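Local coordinates for YfkN protein (Bacillus subtilis subsp. subtilis, PDB 3GVE) that belongs to the calcineurin-like phosphoesterase family of metal-dependent proteins and holds a manganese and a magnesium ion, at residues A132-T137 against G169-Q174; P128-N133 against R142-V147; T43-Q48 against S319-V324; T35-L40 against W283-G288. One frame throughout, in Å; residues are numbered along the deposited sequence.

Contact 1: A132-T137 against G169-Q174; sequences ANVKTT and GFVPPQ
The carboxamide of N133 pairs with the backbone of V171 through both of its polar atoms. ND2 gives a nearly straight bond (174°) to V171 O at 2.8 Å, lying flat in the plane of the N133 amide and in that of the carbonyl. Beside it, OD1 takes the N-H of V171 at 3.1 Å, with the donor tilted somewhat from the plane of the side-chain carbonyl. The side chain thus meets V171 much as a neighbouring strand would. CG of N133 stands between its own backbone N and carbonyl carbon (chi1 69°), which brings CG over toward 169-174. Both amide atoms have a second partner: OD1 also accepts from N131 ND2, and ND2 also donates to Q190 O. One residue before N133 and two before V171, A132 N bonds to G169 O at 2.9 Å.

These bonds fasten a connecting stretch to the C-terminal end of strand 160-170 in the mixed eight-stranded sheet. That strand also runs parallel to 210-215, and the backbone of F170 is bonded there to L214 and to H216, a magnesium ligand. The side chain of V171 lies about 7 Å from the magnesium ion, so the contact lies close to the metal centre.

Apolar contacts complete the joint. V134 CG2 presses on V171 CG1 at 3.5 Å, the two branched side chains crossing obliquely. More loosely, A132 CB approaches CE1 of the F170 ring at 4.2 Å. S195 of helix 192-205 touches A132, N133 and F170 together.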
loop_
_atom_site.group_PDB
_atom_site.type_symbol
_atom_site.label_atom_id
_atom_site.label_comp_id
_atom_site.label_asym_id
_atom_site.label_seq_id
_atom_site.Cartn_x
_atom_site.Cartn_y
_atom_site.Cartn_z
ATOM N N ALA A 132 24.796 -8.278 6.294
ATOM C CA ALA A 132 25.926 -8.213 7.199
ATOM C C ALA A 132 25.543 -7.889 8.628
ATOM O O ALA A 132 26.323 -8.157 9.525
ATOM C CB ALA A 132 26.950 -7.188 6.688
ATOM N N ASN A 133 24.375 -7.292 8.845
ATOM C CA ASN A 133 24.058 -6.758 10.177
ATOM C C ASN A 133 23.130 -7.578 11.076
ATOM O O ASN A 133 23.106 -7.370 12.272
ATOM C CB ASN A 133 23.678 -5.254 10.122
ATOM C CG ASN A 133 22.334 -4.963 9.423
ATOM O OD1 ASN A 133 21.945 -5.622 8.471
ATOM N ND2 ASN A 133 21.652 -3.925 9.895
ATOM N N VAL A 134 22.389 -8.524 10.517
ATOM C CA VAL A 134 21.599 -9.423 11.351
ATOM C C VAL A 134 22.491 -10.534 11.897
ATOM O O VAL A 134 23.164 -11.203 11.151
ATOM C CB VAL A 134 20.396 -10.036 10.591
ATOM C CG1 VAL A 134 19.545 -10.907 11.545
ATOM C CG2 VAL A 134 19.541 -8.926 9.984
ATOM N N LYS A 135 22.478 -10.693 13.216
ATOM C CA LYS A 135 23.343 -11.658 13.882
ATOM C C LYS A 135 22.560 -12.620 14.785
ATOM O O LYS A 135 21.445 -12.350 15.173
ATOM C CB LYS A 135 24.434 -10.910 14.656
ATOM C CG LYS A 135 25.410 -10.195 13.712
ATOM C CD LYS A 135 26.492 -9.428 14.463
ATOM C CE LYS A 135 27.402 -8.672 13.530
ATOM N NZ LYS A 135 28.489 -8.016 14.279
ATOM N N THR A 136 23.171 -13.764 15.089
ATOM C CA THR A 136 22.606 -14.670 16.076
ATOM C C THR A 136 22.752 -13.979 17.439
ATOM O O THR A 136 23.456 -12.993 17.558
ATOM C CB THR A 136 23.340 -16.025 16.109
ATOM O OG1 THR A 136 24.672 -15.821 16.561
ATOM C CG2 THR A 136 23.374 -16.697 14.717
ATOM N N THR A 137 22.075 -14.522 18.442
ATOM C CA THR A 137 22.140 -13.923 19.782
ATOM C C THR A 137 23.552 -13.969 20.355
ATOM O O THR A 137 23.887 -13.174 21.209
ATOM C CB THR A 137 21.122 -14.538 20.765
ATOM O OG1 THR A 137 21.352 -15.941 20.890
ATOM C CG2 THR A 137 19.700 -14.291 20.312
ATOM N N GLY A 169 25.119 -6.319 2.189
ATOM C CA GLY A 169 23.741 -5.868 2.370
ATOM C C GLY A 169 23.421 -5.504 3.807
ATOM O O GLY A 169 24.010 -6.021 4.722
ATOM N N PHE A 170 22.449 -4.616 3.964
ATOM C CA PHE A 170 21.992 -4.102 5.263
ATOM C C PHE A 170 20.479 -3.988 5.336
ATOM O O PHE A 170 19.836 -3.663 4.355
ATOM C CB PHE A 170 22.588 -2.713 5.549
ATOM C CG PHE A 170 24.053 -2.635 5.305
ATOM C CD1 PHE A 170 24.958 -3.139 6.225
ATOM C CD2 PHE A 170 24.526 -2.080 4.144
ATOM C CE1 PHE A 170 26.314 -3.077 5.981
ATOM C CE2 PHE A 170 25.882 -2.007 3.896
ATOM C CZ PHE A 170 26.784 -2.513 4.821
ATOM N N VAL A 171 19.937 -4.230 6.524
ATOM C CA VAL A 171 18.504 -4.084 6.791
ATOM C C VAL A 171 18.315 -3.187 8.025
ATOM O O VAL A 171 19.200 -3.082 8.851
ATOM C CB VAL A 171 17.835 -5.486 6.988
ATOM C CG1 VAL A 171 18.223 -6.087 8.341
ATOM C CG2 VAL A 171 16.315 -5.410 6.840
ATOM N N PRO A 172 17.177 -2.514 8.150
ATOM C CA PRO A 172 17.024 -1.635 9.322
ATOM C C PRO A 172 16.903 -2.436 10.627
ATOM O O PRO A 172 16.265 -3.465 10.674
ATOM C CB PRO A 172 15.722 -0.871 9.035
ATOM C CG PRO A 172 15.608 -0.897 7.520
ATOM C CD PRO A 172 16.095 -2.295 7.171
ATOM N N PRO A 173 17.524 -1.932 11.690
ATOM C CA PRO A 173 17.442 -2.609 12.992
ATOM C C PRO A 173 16.030 -2.662 13.566
ATOM O O PRO A 173 15.793 -3.471 14.444
ATOM C CB PRO A 173 18.374 -1.786 13.897
ATOM C CG PRO A 173 19.175 -0.949 13.021
ATOM C CD PRO A 173 18.442 -0.777 11.724
ATOM N N GLN A 174 15.139 -1.847 13.027
ATOM C CA GLN A 174 13.761 -1.786 13.449
ATOM C C GLN A 174 12.979 -3.072 13.156
ATOM O O GLN A 174 11.843 -3.191 13.574
ATOM C CB GLN A 174 13.075 -0.578 12.791
ATOM C CG GLN A 174 13.466 0.778 13.355
ATOM C CD GLN A 174 14.839 1.251 12.909
ATOM O OE1 GLN A 174 15.431 0.709 12.000
ATOM N NE2 GLN A 174 15.342 2.287 13.562
#

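Contact 2: P128-N133 against R142-V147; sequences PIVNAN and RYTPYV
V147 presents its two methyls to the ring of P128: CG2 rests on P128 CG at 3.5 Å and CG1 on P128 CB at 3.6 Å, in the conformer described here. CG1, anti to the carbonyl carbon (chi1 -63°), also reaches V130 CG1 at 3.8 Å, so it fits into the notch between P128 and V130. Farther along, the carbonyl of T144 projects toward 128-133, where N131 N bonds to its oxygen at 2.9 Å (163°) and V130 CA adds a CH...O contact. N131 O answers by receiving the CA-H of P145, 3.3 Å from CA and almost straight at 170°. A132 CB covers P145 O at 3.6 Å, a buried oxygen with no polar partner in the model. N131 CB also packs on Y143 CB at 4.1 Å, its amide perpendicular to the phenol ring; OD1 of that amide is bonded to V134 N. Water 1 bridges I129 O and T144 OG1.

The two segments run at 114° to each other, so they touch at a crossing. Strand 129-130 pairs in parallel with 104-105, strand 146-154 leads into the sheet beside 160-170, Y143 leans on helix 115-123, and Y146 turns to helix 192-205.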
loop_
_atom_site.group_PDB
_atom_site.type_symbol
_atom_site.label_atom_id
_atom_site.label_comp_id
_atom_site.label_asym_id
_atom_site.label_seq_id
_atom_site.Cartn_x
_atom_site.Cartn_y
_atom_site.Cartn_z
ATOM N N PRO A 128 23.872 -15.067 -4.765
ATOM C CA PRO A 128 24.015 -14.807 -3.330
ATOM C C PRO A 128 23.026 -13.753 -2.830
ATOM O O PRO A 128 22.817 -12.743 -3.478
ATOM C CB PRO A 128 25.439 -14.249 -3.216
ATOM C CG PRO A 128 25.754 -13.717 -4.590
ATOM C CD PRO A 128 25.059 -14.651 -5.525
ATOM N N ILE A 129 22.450 -14.014 -1.670
ATOM C CA ILE A 129 21.613 -13.060 -0.949
ATOM C C ILE A 129 22.375 -12.738 0.333
ATOM O O ILE A 129 22.620 -13.601 1.148
ATOM C CB ILE A 129 20.211 -13.644 -0.708
ATOM C CG1 ILE A 129 19.509 -13.794 -2.062
ATOM C CG2 ILE A 129 19.407 -12.741 0.192
ATOM C CD1 ILE A 129 18.161 -14.531 -2.008
ATOM N N VAL A 130 22.793 -11.496 0.465
ATOM C CA VAL A 130 23.730 -11.124 1.509
ATOM C C VAL A 130 23.078 -10.218 2.543
ATOM O O VAL A 130 22.176 -9.453 2.237
ATOM C CB VAL A 130 25.004 -10.434 0.916
ATOM C CG1 VAL A 130 25.817 -11.462 0.090
ATOM C CG2 VAL A 130 24.632 -9.221 0.047
ATOM N N ASN A 131 23.570 -10.308 3.765
ATOM C CA ASN A 131 23.216 -9.383 4.828
ATOM C C ASN A 131 24.290 -9.429 5.914
ATOM O O ASN A 131 24.632 -10.517 6.352
ATOM C CB ASN A 131 21.853 -9.707 5.430
ATOM C CG ASN A 131 21.613 -8.924 6.701
ATOM O OD1 ASN A 131 22.013 -9.352 7.771
ATOM N ND2 ASN A 131 21.029 -7.746 6.583
ATOM N N ALA A 132 24.796 -8.278 6.294
ATOM C CA ALA A 132 25.926 -8.213 7.199
ATOM C C ALA A 132 25.543 -7.889 8.628
ATOM O O ALA A 132 26.323 -8.157 9.525
ATOM C CB ALA A 132 26.950 -7.188 6.688
ATOM N N ASN A 133 24.375 -7.292 8.845
ATOM C CA ASN A 133 24.058 -6.758 10.177
ATOM C C ASN A 133 23.130 -7.578 11.076
ATOM O O ASN A 133 23.106 -7.370 12.272
ATOM C CB ASN A 133 23.678 -5.254 10.122
ATOM C CG ASN A 133 22.334 -4.963 9.423
ATOM O OD1 ASN A 133 21.945 -5.622 8.471
ATOM N ND2 ASN A 133 21.652 -3.925 9.895
ATOM N N ARG A 142 24.100 -14.051 10.820
ATOM C CA ARG A 142 22.968 -14.928 10.617
ATOM C C ARG A 142 22.807 -15.319 9.139
ATOM O O ARG A 142 22.174 -16.296 8.835
ATOM C CB ARG A 142 21.696 -14.244 11.138
ATOM C CG ARG A 142 20.417 -15.082 11.019
ATOM C CD ARG A 142 20.577 -16.467 11.658
ATOM N NE ARG A 142 19.339 -17.232 11.635
ATOM C CZ ARG A 142 18.851 -17.812 10.554
ATOM N NH1 ARG A 142 19.480 -17.702 9.403
ATOM N NH2 ARG A 142 17.731 -18.503 10.624
ATOM N N TYR A 143 23.379 -14.514 8.252
ATOM C CA TYR A 143 23.316 -14.710 6.799
ATOM C C TYR A 143 24.713 -14.533 6.230
ATOM O O TYR A 143 25.580 -13.989 6.868
ATOM C CB TYR A 143 22.345 -13.679 6.154
ATOM C CG TYR A 143 20.977 -13.787 6.766
ATOM C CD1 TYR A 143 20.117 -14.800 6.398
ATOM C CD2 TYR A 143 20.578 -12.928 7.784
ATOM C CE1 TYR A 143 18.895 -14.940 7.006
ATOM C CE2 TYR A 143 19.374 -13.057 8.389
ATOM C CZ TYR A 143 18.537 -14.063 8.005
ATOM O OH TYR A 143 17.340 -14.229 8.634
ATOM N N THR A 144 24.899 -14.974 5.001
ATOM C CA THR A 144 26.116 -14.680 4.255
ATOM C C THR A 144 26.376 -13.166 4.315
ATOM O O THR A 144 25.575 -12.391 3.813
ATOM C CB THR A 144 25.916 -15.065 2.775
ATOM O OG1 THR A 144 25.378 -16.396 2.685
ATOM C CG2 THR A 144 27.201 -14.981 2.002
ATOM N N PRO A 145 27.472 -12.736 4.936
ATOM C CA PRO A 145 27.636 -11.293 5.142
ATOM C C PRO A 145 27.995 -10.504 3.898
ATOM O O PRO A 145 27.566 -9.305 3.792
ATOM C CB PRO A 145 28.700 -11.180 6.229
ATOM C CG PRO A 145 29.547 -12.384 5.985
ATOM C CD PRO A 145 28.538 -13.517 5.606
ATOM N N TYR A 146 28.692 -11.125 2.974
ATOM C CA TYR A 146 29.101 -10.483 1.745
ATOM C C TYR A 146 29.577 -11.610 0.848
ATOM O O TYR A 146 29.765 -12.713 1.332
ATOM C CB TYR A 146 30.223 -9.463 2.000
ATOM C CG TYR A 146 31.538 -10.094 2.412
ATOM C CD1 TYR A 146 32.416 -10.581 1.465
ATOM C CD2 TYR A 146 31.893 -10.209 3.747
ATOM C CE1 TYR A 146 33.622 -11.171 1.828
ATOM C CE2 TYR A 146 33.102 -10.801 4.114
ATOM C CZ TYR A 146 33.952 -11.274 3.146
ATOM O OH TYR A 146 35.147 -11.866 3.502
ATOM N N VAL A 147 29.743 -11.257 -0.423
ATOM C CA VAL A 147 30.350 -12.214 -1.407
ATOM C C VAL A 147 31.230 -11.383 -2.285
ATOM O O VAL A 147 30.975 -10.187 -2.507
ATOM C CB VAL A 147 29.275 -12.994 -2.185
ATOM C CG1 VAL A 147 28.441 -13.857 -1.279
ATOM C CG2 VAL A 147 28.495 -12.090 -3.046
HETATM O O HOH W 1 22.830 -16.161 1.859
HETATM O O HOH W 2 24.595 -11.556 8.904
#

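Contact 3: T43-Q48 against S319-V324; sequences TAQLIQ and SRNETV
A44 CB packs on the side chain of N321, 3.7 Å from both its CB and its CG, where helix 40-53 and the loop 319-321 come close, with CA of Q45 and CA of N321 5.7 Å apart. The same methyl meets V324 CG2 at 3.8 Å, making an apolar corner of the contact. Q45 covers N321 from the next position. Its chain bends at chi2 (-70°), which turns CD back toward the loop, and OE1 receives the N-H of N321 ND2 at 3.1 Å. The two amide planes are perpendicular: the bond lies in the plane of the N321 amide, but ND2 stands above the plane of the Q45 carbonyl.

Toward solvent the contact thins out. Q45 NE2 has a weak bond to OG of the exposed S319, 3.4 Å long and bent to 136°. Q48, also exposed, reaches N321 through water 3, which donates to Q48 OE1 and accepts from N321 ND2. That ND2 therefore has two acceptors, Q45 OE1 and water 3.

The oxygen of the same amide serves the other helix. CG of N321 stands anti to the backbone N (chi1 178°); from it OD1 accepts from V324 N at 3.0 Å, a bond lying in the carbonyl plane on a lone pair, and T323 N adds a weak one. The backbone of N321 is itself bonded to A41, and V324 also touches A41 and V95 of helix 91-98. This is an asparagine N-cap at the start of helix 322-340, with the ND2 branch of the capping amide bonded to Q45 of helix 40-53.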
loop_
_atom_site.group_PDB
_atom_site.type_symbol
_atom_site.label_atom_id
_atom_site.label_comp_id
_atom_site.label_asym_id
_atom_site.label_seq_id
_atom_site.Cartn_x
_atom_site.Cartn_y
_atom_site.Cartn_z
ATOM N N THR A 43 9.427 -3.912 -15.530
ATOM C CA THR A 43 10.785 -3.457 -15.214
ATOM C C THR A 43 11.839 -4.252 -15.980
ATOM O O THR A 43 12.856 -3.711 -16.369
ATOM C CB THR A 43 11.086 -3.570 -13.699
ATOM O OG1 THR A 43 9.879 -3.426 -12.956
ATOM C CG2 THR A 43 12.117 -2.520 -13.253
ATOM N N ALA A 44 11.566 -5.534 -16.185
ATOM C CA ALA A 44 12.481 -6.421 -16.877
ATOM C C ALA A 44 12.731 -5.984 -18.324
ATOM O O ALA A 44 13.732 -6.334 -18.887
ATOM C CB ALA A 44 11.973 -7.866 -16.808
ATOM N N GLN A 45 11.820 -5.195 -18.891
ATOM C CA GLN A 45 12.028 -4.659 -20.229
ATOM C C GLN A 45 13.116 -3.599 -20.192
ATOM O O GLN A 45 13.917 -3.538 -21.093
ATOM C CB GLN A 45 10.723 -4.106 -20.822
ATOM C CG GLN A 45 9.590 -5.133 -20.926
ATOM C CD GLN A 45 9.820 -6.193 -21.973
ATOM O OE1 GLN A 45 10.793 -6.903 -21.948
ATOM N NE2 GLN A 45 8.871 -6.315 -22.890
ATOM N N LEU A 46 13.156 -2.795 -19.127
ATOM C CA LEU A 46 14.263 -1.850 -18.941
ATOM C C LEU A 46 15.581 -2.580 -18.691
ATOM O O LEU A 46 16.622 -2.162 -19.152
ATOM C CB LEU A 46 14.004 -0.889 -17.780
ATOM C CG LEU A 46 12.802 0.041 -17.913
ATOM C CD1 LEU A 46 12.672 0.903 -16.651
ATOM C CD2 LEU A 46 12.916 0.923 -19.153
ATOM N N ILE A 47 15.511 -3.668 -17.934
ATOM C CA ILE A 47 16.709 -4.461 -17.647
ATOM C C ILE A 47 17.330 -4.945 -18.975
ATOM O O ILE A 47 18.517 -4.834 -19.185
ATOM C CB ILE A 47 16.397 -5.660 -16.696
ATOM C CG1 ILE A 47 16.014 -5.147 -15.290
ATOM C CG2 ILE A 47 17.578 -6.646 -16.658
ATOM C CD1 ILE A 47 15.475 -6.194 -14.337
ATOM N N GLN A 48 16.498 -5.505 -19.847
ATOM C CA GLN A 48 16.947 -6.023 -21.132
ATOM C C GLN A 48 17.568 -4.903 -21.958
ATOM O O GLN A 48 18.634 -5.064 -22.522
ATOM C CB GLN A 48 15.789 -6.658 -21.913
ATOM C CG GLN A 48 16.268 -7.316 -23.210
ATOM C CD GLN A 48 15.179 -8.016 -23.966
ATOM O OE1 GLN A 48 14.296 -8.642 -23.389
ATOM N NE2 GLN A 48 15.260 -7.945 -25.284
ATOM N N SER A 319 4.926 -3.201 -22.732
ATOM C CA SER A 319 4.483 -4.594 -22.666
ATOM C C SER A 319 5.210 -5.418 -21.605
ATOM O O SER A 319 6.182 -4.967 -21.036
ATOM C CB SER A 319 4.653 -5.281 -24.020
ATOM O OG SER A 319 5.998 -5.297 -24.408
ATOM N N ARG A 320 4.731 -6.636 -21.378
ATOM C CA ARG A 320 5.329 -7.550 -20.420
ATOM C C ARG A 320 6.476 -8.330 -21.031
ATOM O O ARG A 320 6.414 -8.797 -22.144
ATOM C CB ARG A 320 4.307 -8.576 -19.912
ATOM C CG ARG A 320 3.395 -8.133 -18.811
ATOM C CD ARG A 320 2.380 -9.222 -18.488
ATOM N NE ARG A 320 1.458 -9.451 -19.584
ATOM C CZ ARG A 320 0.342 -8.766 -19.797
ATOM N NH1 ARG A 320 -0.407 -9.062 -20.835
ATOM N NH2 ARG A 320 -0.028 -7.797 -19.006
ATOM N N ASN A 321 7.505 -8.503 -20.232
ATOM C CA ASN A 321 8.691 -9.295 -20.549
ATOM C C ASN A 321 8.307 -10.775 -20.539
ATOM O O ASN A 321 7.734 -11.291 -19.563
ATOM C CB ASN A 321 9.741 -9.088 -19.450
ATOM C CG ASN A 321 10.998 -9.904 -19.677
ATOM O OD1 ASN A 321 11.125 -11.022 -19.190
ATOM N ND2 ASN A 321 11.914 -9.319 -20.426
ATOM N N GLU A 322 8.626 -11.487 -21.607
ATOM C CA GLU A 322 8.252 -12.895 -21.710
ATOM C C GLU A 322 8.928 -13.817 -20.687
ATOM O O GLU A 322 8.341 -14.799 -20.302
ATOM C CB GLU A 322 8.491 -13.436 -23.130
ATOM C CG GLU A 322 7.672 -12.743 -24.195
ATOM C CD GLU A 322 7.937 -13.276 -25.598
ATOM O OE1 GLU A 322 8.754 -14.199 -25.760
ATOM O OE2 GLU A 322 7.299 -12.752 -26.533
ATOM N N THR A 323 10.153 -13.507 -20.266
ATOM C CA THR A 323 10.840 -14.410 -19.378
ATOM C C THR A 323 10.108 -14.377 -18.016
ATOM O O THR A 323 9.949 -15.399 -17.360
ATOM C CB THR A 323 12.317 -14.030 -19.209
ATOM O OG1 THR A 323 12.981 -14.171 -20.471
ATOM C CG2 THR A 323 13.087 -14.882 -18.146
ATOM N N VAL A 324 9.694 -13.182 -17.605
ATOM C CA VAL A 324 8.944 -13.049 -16.362
ATOM C C VAL A 324 7.607 -13.761 -16.462
ATOM O O VAL A 324 7.285 -14.564 -15.625
ATOM C CB VAL A 324 8.734 -11.574 -15.955
ATOM C CG1 VAL A 324 7.850 -11.499 -14.715
ATOM C CG2 VAL A 324 10.103 -10.923 -15.681
HETATM O O HOH W 3 14.732 -10.391 -20.854
#

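Contact 4: T35-L40 against W283-G288; sequences TADFGL and WGKYLG
F38 lays its ring over the edge of W283, and every atom of its side chain has a neighbour there or in K285. CB sits 3.4 Å from W283 O and 3.9 Å from K285 CG. CG stands between the backbone N and the carbonyl carbon (chi1 63°), which brings it near W283 CE3. On one rim CD2 comes to 3.7 Å from CE3; farther out CE2 meets CE3 and CZ3 equally, and at the tip CZ approaches CZ3 at 4.0 Å. CE3 thus lies over the ring centre, in an edge-to-face (T-shaped) pair with planes at 75°. T35 CG2 covers the opposite face near its rim, where T35 also closes an ST turn through OG1.

The backbones lock beside this pair: G39 N bonds to W283 O at 2.9 Å, nearly along the C=O axis. G39 and G284 both have positive phi (114° and 81°), and G284 lies close against G39. Beside F38, K285 CG lies 3.4 Å from D37 O, and its extended chain carries NZ to a long and, since D37 has two conformers, doubtful salt bridge with D37 OD1 (3.8 Å); D37 also packs on D37 of the second subunit.

G39 is the N-cap of helix 40-53, and L40 is backbone-bonded to N23. The backbone of W283 bonds to D19, a manganese ligand, and its side chain is about 7 Å from that ion, consistent with W283 belonging to the second shell of the two-metal site in this calcineurin-like phosphoesterase.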
loop_
_atom_site.group_PDB
_atom_site.type_symbol
_atom_site.label_atom_id
_atom_site.label_comp_id
_atom_site.label_asym_id
_atom_site.label_seq_id
_atom_site.Cartn_x
_atom_site.Cartn_y
_atom_site.Cartn_z
ATOM N N THR A 35 -2.766 -3.836 -14.652
ATOM C CA THR A 35 -2.350 -2.439 -14.598
ATOM C C THR A 35 -1.122 -2.187 -15.501
ATOM O O THR A 35 -0.388 -3.101 -15.837
ATOM C CB THR A 35 -1.988 -2.043 -13.199
ATOM O OG1 THR A 35 -1.614 -0.667 -13.217
ATOM C CG2 THR A 35 -0.788 -2.840 -12.745
ATOM N N ALA A 36 -0.889 -0.948 -15.902
ATOM C CA ALA A 36 0.318 -0.622 -16.663
ATOM C C ALA A 36 1.355 0.059 -15.791
ATOM O O ALA A 36 2.427 0.424 -16.260
ATOM C CB ALA A 36 -0.022 0.269 -17.820
ATOM N N ASP A 37 1.004 0.209 -14.528
ATOM C CA ASP A 37 1.629 1.126 -13.576
ATOM C C ASP A 37 2.876 0.541 -12.902
ATOM O O ASP A 37 3.721 1.282 -12.468
ATOM C CB ASP A 37 0.566 1.491 -12.514
ATOM C CG ASP A 37 1.010 2.566 -11.529
ATOM O OD1 ASP A 37 0.892 2.343 -10.294
ATOM O OD2 ASP A 37 1.418 3.653 -11.980
ATOM N N PHE A 38 2.963 -0.782 -12.793
ATOM C CA PHE A 38 4.018 -1.422 -12.005
ATOM C C PHE A 38 4.234 -2.872 -12.403
ATOM O O PHE A 38 3.543 -3.381 -13.266
ATOM C CB PHE A 38 3.705 -1.314 -10.501
ATOM C CG PHE A 38 2.434 -2.031 -10.055
ATOM C CD1 PHE A 38 2.432 -3.388 -9.853
ATOM C CD2 PHE A 38 1.269 -1.333 -9.800
ATOM C CE1 PHE A 38 1.305 -4.050 -9.427
ATOM C CE2 PHE A 38 0.145 -1.993 -9.378
ATOM C CZ PHE A 38 0.158 -3.359 -9.204
ATOM N N GLY A 39 5.192 -3.529 -11.759
ATOM C CA GLY A 39 5.415 -4.953 -11.929
ATOM C C GLY A 39 6.729 -5.309 -12.591
ATOM O O GLY A 39 7.117 -4.673 -13.544
ATOM N N LEU A 40 7.401 -6.320 -12.056
ATOM C CA LEU A 40 8.689 -6.764 -12.571
ATOM C C LEU A 40 8.617 -7.184 -14.042
ATOM O O LEU A 40 9.569 -7.032 -14.754
ATOM C CB LEU A 40 9.249 -7.883 -11.691
ATOM C CG LEU A 40 10.687 -8.345 -11.974
ATOM C CD1 LEU A 40 11.674 -7.179 -12.019
ATOM C CD2 LEU A 40 11.088 -9.388 -10.940
ATOM N N TRP A 283 7.796 -1.315 -6.249
ATOM C CA TRP A 283 6.937 -2.166 -7.081
ATOM C C TRP A 283 7.394 -2.309 -8.536
ATOM O O TRP A 283 6.618 -2.683 -9.396
ATOM C CB TRP A 283 5.474 -1.674 -7.030
ATOM C CG TRP A 283 4.812 -1.779 -5.696
ATOM C CD1 TRP A 283 5.391 -1.956 -4.497
ATOM C CD2 TRP A 283 3.403 -1.701 -5.460
ATOM N NE1 TRP A 283 4.426 -2.001 -3.504
ATOM C CE2 TRP A 283 3.196 -1.844 -4.079
ATOM C CE3 TRP A 283 2.300 -1.521 -6.293
ATOM C CZ2 TRP A 283 1.919 -1.824 -3.501
ATOM C CZ3 TRP A 283 1.038 -1.501 -5.723
ATOM C CH2 TRP A 283 0.862 -1.655 -4.343
ATOM N N GLY A 284 8.655 -1.996 -8.795
ATOM C CA GLY A 284 9.192 -2.062 -10.140
ATOM C C GLY A 284 8.870 -0.865 -11.013
ATOM O O GLY A 284 9.038 -0.933 -12.199
ATOM N N LYS A 285 8.436 0.242 -10.421
ATOM C CA LYS A 285 8.080 1.443 -11.191
ATOM C C LYS A 285 9.262 2.162 -11.866
ATOM O O LYS A 285 9.084 2.899 -12.818
ATOM C CB LYS A 285 7.278 2.421 -10.319
ATOM C CG LYS A 285 5.889 1.890 -9.913
ATOM C CD LYS A 285 5.215 2.793 -8.875
ATOM C CE LYS A 285 3.855 2.252 -8.421
ATOM N NZ LYS A 285 3.269 3.183 -7.414
ATOM N N TYR A 286 10.460 1.916 -11.353
ATOM C CA TYR A 286 11.697 2.468 -11.884
ATOM C C TYR A 286 12.768 1.384 -11.796
ATOM O O TYR A 286 12.671 0.481 -10.970
ATOM C CB TYR A 286 12.149 3.661 -11.047
ATOM C CG TYR A 286 11.428 4.956 -11.310
ATOM C CD1 TYR A 286 12.049 5.978 -12.001
ATOM C CD2 TYR A 286 10.146 5.167 -10.843
ATOM C CE1 TYR A 286 11.397 7.189 -12.234
ATOM C CE2 TYR A 286 9.491 6.370 -11.075
ATOM C CZ TYR A 286 10.125 7.361 -11.766
ATOM O OH TYR A 286 9.471 8.554 -11.995
ATOM N N LEU A 287 13.769 1.488 -12.658
ATOM C CA LEU A 287 15.001 0.716 -12.551
ATOM C C LEU A 287 16.124 1.679 -12.146
ATOM O O LEU A 287 16.240 2.767 -12.689
ATOM C CB LEU A 287 15.350 0.105 -13.900
ATOM C CG LEU A 287 16.586 -0.797 -13.910
ATOM C CD1 LEU A 287 16.323 -2.042 -13.080
ATOM C CD2 LEU A 287 16.965 -1.156 -15.348
ATOM N N GLY A 288 16.957 1.264 -11.201
ATOM C CA GLY A 288 18.135 2.038 -10.836
ATOM C C GLY A 288 19.287 1.672 -11.752
ATOM O O GLY A 288 19.455 0.527 -12.115
#

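Overall arrangement
Along the chain the order is 35-40, 43-48, the overlapping 128-133 and 132-137, then 142-147, 169-174, 283-288 and 319-324. Contacts 3 and 4 therefore interlock, and contacts 1 and 2 fall within the long stretch they bracket. Contacts 1 and 2 share A132 and N133, have centres 9 Å apart, and each reach the eight-stranded sheet with one segment, through neighbouring strands 160-170 and 146-154. Contacts 3 and 4, with centres 10 Å apart, lie on the opposite side of the chain's centre, where helix 40-53 packs on strand 286-297 of the four-stranded sheet and T43 OG1 meets G284 O. Contacts 1 and 4, centres 27 Å apart, each come near the metals, through V171 and W283.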